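Long-range contacts in Alpha/beta hydrolase fold protein (Nakamurella multipartita, PDB 4Y7D), which probably acts as a hydrolase of the alpha/beta hydrolase fold, although its substrate is not known: residues G23-V28 with I64-P69; Q85-A90 with A118-R123. All blocks are in the same frame, centred on the assembly; numbering follows the deposited sequence.

Both contacts belong to the alpha/beta hydrolase core, a mixed eight-stranded sheet with helices packed on it, and their centres lie about 14 Å apart. They follow in series along the chain: contact 1 pairs strand 23-31 with strand 62-66 near one margin of the sheet, and contact 2 then joins helix 82-95 to the end of helix 110-119. Helix 82-95 comes directly after strand 62-66 and ties the two together. R68 NH2 lies 3.1 Å from Q85 OE1, a probable hydrogen bond, and P69 packs on L88. The sheet margin and the helical layer beside it are therefore directly connected.

Contact 1 (G23-V28 with I64-P69); sequences GEVDCV and IVVDRP
D26 and D67 both set CG anti to the carbonyl carbon, with chi1 -79° in D26, and their carboxylates come to share one water. That water donates to D26 OD2 and to D67 OD2, each at 2.7 Å, and so bridges two like-charged oxygens that would otherwise probably repel. The other oxygens have partners of their own, D26 OD1 at T17 OG1 and D67 OD1 at H46 N, which steady both groups. V25 carries CG2 anti to the backbone N; its side chain crosses that of V66 obliquely, V25 CG2 lying 4.2 Å from V66 CG1.

This antiparallel pairing of strand 23-31 with strand 62-66 belongs to the mixed sheet of the alpha/beta hydrolase fold, whose second strand runs antiparallel to the rest. V28 and V65 make a hydrogen-bonded pair in which V28 N donates to V65 O and V65 N to V28 O, both at 2.9 Å. C27 and V66 form the adjacent non-hydrogen-bonded pair, their CA atoms 4.2 Å apart, with C27 CA also 3.1 Å from V65 O in a CA-H...O contact. One bond further, D67 N reaches D26 O at 2.9 Å; the N-H...O angle is 173°, with the donor out of the carbonyl plane. The short strand segments 23-28 and 64-66 run at 135° to one another.

Alternation puts C27 and V66 on one face of the sheet, V28 and V65 on the other. V66 leans on L92 of helix 82-95 and on L37 of strand 35-39. Strand 16-20 flanks 23-31, and strand 35-39 flanks 62-66, where I64 exchanges backbone bonds with V36 and V38.

Contact 2 (Q85-A90 with A118-R123); sequences QAELYA and ARHPDR
Helix 82-95 faces the chain where helix 110-119 ends in the alpha/beta hydrolase fold: H120 is the first residue to leave helical angles, a 3-10 turn covers 121-123, and A90 and R123 have the nearest CA atoms, 7.1 Å apart. E87 OE1 is the focus, accepting from three nitrogens. R119 grips E87 OE1 end-on in a salt bridge, with NH1 2.6 Å and NH2 2.8 Å from that oxygen. OE1 lies in the guanidinium plane, which is nearly coplanar with the carboxylate (26° apart); R119 NH2 meets the anti lone pair of OE1, while NH1 arrives nearly along the C-O axis. H120 NE2 donates to E87 OE1 at 2.9 Å, with OE1 in the imidazole plane but the donor 53° above the carboxylate. An alanine here would probably leave the R119 guanidinium and H120 NE2 without their shared acceptor and let the imidazole turn more easily.

D83 is a second carboxylate partner of R119, at NE, while R123 NE donates to A99 O and R123 NH2 forms a salt bridge with the D94 carboxylate. On one face of the H120 ring sits the A90 methyl, a CH-pi contact with CB 3.8 Å from the ring centroid.

Contact 1 (G23-V28 with I64-P69)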
# COMPACT_ATOMS: atom_id res chain seq x y z
N GLY A 23 20.51 1.47 8.17
CA GLY A 23 20.14 2.86 8.48
C GLY A 23 18.91 2.93 9.35
O GLY A 23 18.28 1.93 9.68
N GLU A 24 18.52 4.15 9.69
CA GLU A 24 17.34 4.36 10.50
C GLU A 24 16.07 4.19 9.67
O GLU A 24 16.03 4.54 8.49
CB GLU A 24 17.39 5.74 11.17
CG GLU A 24 18.41 5.78 12.31
CD GLU A 24 18.64 7.15 12.91
OE1 GLU A 24 17.90 8.11 12.60
OE2 GLU A 24 19.60 7.27 13.71
N VAL A 25 15.04 3.61 10.29
CA VAL A 25 13.72 3.50 9.65
C VAL A 25 12.67 3.75 10.69
O VAL A 25 12.76 3.22 11.83
CB VAL A 25 13.49 2.14 8.90
CG1 VAL A 25 13.47 0.96 9.86
CG2 VAL A 25 12.21 2.12 8.08
N ASP A 26 11.68 4.59 10.37
CA ASP A 26 10.59 4.82 11.29
C ASP A 26 9.47 3.82 11.05
O ASP A 26 9.17 3.43 9.90
CB ASP A 26 10.06 6.26 11.14
CG ASP A 26 10.92 7.28 11.82
OD1 ASP A 26 12.04 6.97 12.35
OD2 ASP A 26 10.46 8.44 11.87
N CYS A 27 8.79 3.48 12.13
CA CYS A 27 7.66 2.59 12.03
C CYS A 27 6.70 2.77 13.18
O CYS A 27 7.02 3.40 14.17
CB CYS A 27 8.11 1.13 11.86
SG CYS A 27 8.95 0.49 13.27
N VAL A 28 5.50 2.20 13.05
CA VAL A 28 4.55 2.12 14.12
C VAL A 28 4.28 0.65 14.30
O VAL A 28 4.03 -0.07 13.34
CB VAL A 28 3.24 2.89 13.79
CG1 VAL A 28 2.23 2.79 14.91
CG2 VAL A 28 3.54 4.35 13.48
N ILE A 64 3.68 -4.11 11.59
CA ILE A 64 4.88 -3.33 11.60
C ILE A 64 4.71 -2.40 10.40
O ILE A 64 4.85 -2.83 9.27
CB ILE A 64 6.14 -4.24 11.48
CG1 ILE A 64 6.21 -5.22 12.67
CG2 ILE A 64 7.42 -3.41 11.38
CD1 ILE A 64 7.03 -6.45 12.39
N VAL A 65 4.37 -1.14 10.66
CA VAL A 65 3.96 -0.23 9.57
C VAL A 65 5.10 0.74 9.35
O VAL A 65 5.37 1.56 10.25
CB VAL A 65 2.73 0.58 10.01
CG1 VAL A 65 2.34 1.60 8.94
CG2 VAL A 65 1.58 -0.33 10.47
N VAL A 66 5.82 0.60 8.24
CA VAL A 66 6.98 1.46 8.00
C VAL A 66 6.61 2.76 7.34
O VAL A 66 5.59 2.83 6.65
CB VAL A 66 8.01 0.78 7.06
CG1 VAL A 66 8.79 -0.26 7.83
CG2 VAL A 66 7.35 0.17 5.82
N ASP A 67 7.48 3.75 7.51
CA ASP A 67 7.63 4.88 6.59
C ASP A 67 8.78 4.48 5.65
O ASP A 67 9.89 4.27 6.10
CB ASP A 67 7.98 6.16 7.33
CG ASP A 67 6.80 6.80 8.00
OD1 ASP A 67 5.82 7.08 7.28
OD2 ASP A 67 6.83 7.06 9.25
N ARG A 68 8.50 4.32 4.36
CA ARG A 68 9.55 4.00 3.41
C ARG A 68 10.49 5.18 3.27
O ARG A 68 10.12 6.33 3.59
CB ARG A 68 8.99 3.54 2.07
CG ARG A 68 8.24 2.21 2.18
CD ARG A 68 7.99 1.55 0.83
NE ARG A 68 6.99 2.32 0.08
CZ ARG A 68 7.28 3.13 -0.93
NH1 ARG A 68 6.34 3.84 -1.50
NH2 ARG A 68 8.53 3.26 -1.32
N PRO A 69 11.72 4.90 2.87
CA PRO A 69 12.71 5.99 2.69
C PRO A 69 12.20 7.16 1.87
O PRO A 69 11.64 6.94 0.78
CB PRO A 69 13.86 5.28 2.02
CG PRO A 69 13.83 3.90 2.66
CD PRO A 69 12.36 3.57 2.70
O HOH W 1 8.31 9.02 10.40

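Contact 2 (Q85-A90 with A118-R123)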
# COMPACT_ATOMS: atom_id res chain seq x y z
N GLN A 85 15.38 -1.00 -0.39
CA GLN A 85 14.28 -0.96 0.56
C GLN A 85 13.97 -2.34 1.10
O GLN A 85 13.75 -2.47 2.31
CB GLN A 85 13.06 -0.23 -0.05
CG GLN A 85 13.41 1.22 -0.31
CD GLN A 85 12.29 2.12 -0.76
OE1 GLN A 85 11.13 1.70 -0.83
NE2 GLN A 85 12.64 3.40 -1.02
N ALA A 86 13.98 -3.38 0.25
CA ALA A 86 13.86 -4.76 0.74
C ALA A 86 14.98 -5.09 1.76
O ALA A 86 14.71 -5.72 2.82
CB ALA A 86 13.95 -5.73 -0.40
N GLU A 87 16.20 -4.67 1.46
CA GLU A 87 17.34 -4.89 2.36
C GLU A 87 17.10 -4.21 3.68
O GLU A 87 17.41 -4.78 4.75
CB GLU A 87 18.65 -4.44 1.75
CG GLU A 87 19.87 -5.09 2.38
CD GLU A 87 19.93 -6.61 2.18
OE1 GLU A 87 19.49 -7.12 1.13
OE2 GLU A 87 20.48 -7.30 3.06
N LEU A 88 16.49 -3.04 3.66
CA LEU A 88 16.15 -2.32 4.88
C LEU A 88 15.11 -3.05 5.67
O LEU A 88 15.24 -3.14 6.87
CB LEU A 88 15.62 -0.91 4.54
CG LEU A 88 15.26 0.02 5.69
CD1 LEU A 88 16.45 0.35 6.57
CD2 LEU A 88 14.64 1.31 5.19
N TYR A 89 14.10 -3.61 5.01
CA TYR A 89 13.07 -4.34 5.74
C TYR A 89 13.66 -5.56 6.45
O TYR A 89 13.30 -5.89 7.59
CB TYR A 89 11.93 -4.85 4.81
CG TYR A 89 11.27 -3.78 3.95
CD1 TYR A 89 11.23 -2.44 4.37
CD2 TYR A 89 10.66 -4.12 2.75
CE1 TYR A 89 10.62 -1.46 3.60
CE2 TYR A 89 10.08 -3.14 1.94
CZ TYR A 89 10.07 -1.84 2.37
OH TYR A 89 9.55 -0.86 1.59
N ALA A 90 14.54 -6.26 5.77
CA ALA A 90 15.19 -7.46 6.40
C ALA A 90 16.05 -7.00 7.56
O ALA A 90 16.10 -7.67 8.60
CB ALA A 90 16.04 -8.21 5.36
N ALA A 118 11.43 -12.08 -3.05
CA ALA A 118 12.30 -12.70 -4.05
C ALA A 118 13.67 -13.01 -3.52
O ALA A 118 14.18 -14.11 -3.75
CB ALA A 118 12.42 -11.79 -5.30
N ARG A 119 14.30 -12.06 -2.86
CA ARG A 119 15.69 -12.17 -2.46
C ARG A 119 15.90 -12.57 -1.02
O ARG A 119 16.96 -13.08 -0.69
CB ARG A 119 16.40 -10.83 -2.80
CG ARG A 119 17.93 -10.91 -2.75
CD ARG A 119 18.59 -9.71 -3.42
NE ARG A 119 18.08 -8.47 -2.85
CZ ARG A 119 18.45 -7.99 -1.66
NH1 ARG A 119 19.37 -8.64 -0.92
NH2 ARG A 119 17.89 -6.85 -1.20
N HIS A 120 14.89 -12.41 -0.16
CA HIS A 120 14.91 -12.82 1.23
C HIS A 120 13.73 -13.75 1.52
O HIS A 120 12.94 -13.51 2.45
CB HIS A 120 14.82 -11.59 2.12
CG HIS A 120 15.99 -10.67 2.04
ND1 HIS A 120 17.05 -10.75 2.91
CD2 HIS A 120 16.25 -9.61 1.24
CE1 HIS A 120 17.93 -9.81 2.62
NE2 HIS A 120 17.45 -9.09 1.62
N PRO A 121 13.58 -14.83 0.75
CA PRO A 121 12.40 -15.71 0.95
C PRO A 121 12.25 -16.30 2.35
O PRO A 121 11.14 -16.52 2.83
CB PRO A 121 12.63 -16.83 -0.10
CG PRO A 121 14.13 -16.87 -0.24
CD PRO A 121 14.49 -15.40 -0.26
N ASP A 122 13.36 -16.54 3.04
CA ASP A 122 13.29 -17.07 4.40
C ASP A 122 12.64 -16.08 5.40
O ASP A 122 12.32 -16.50 6.51
CB ASP A 122 14.71 -17.40 4.92
CG ASP A 122 15.35 -18.59 4.19
OD1 ASP A 122 14.67 -19.29 3.41
OD2 ASP A 122 16.56 -18.83 4.41
N ARG A 123 12.54 -14.81 5.04
CA ARG A 123 12.03 -13.76 5.92
C ARG A 123 10.55 -13.42 5.68
O ARG A 123 9.96 -12.64 6.43
CB ARG A 123 12.82 -12.46 5.74
CG ARG A 123 14.31 -12.59 5.77
CD ARG A 123 14.85 -13.34 6.96
NE ARG A 123 14.74 -12.63 8.25
CZ ARG A 123 15.58 -11.68 8.70
NH1 ARG A 123 16.56 -11.22 7.95
NH2 ARG A 123 15.41 -11.16 9.90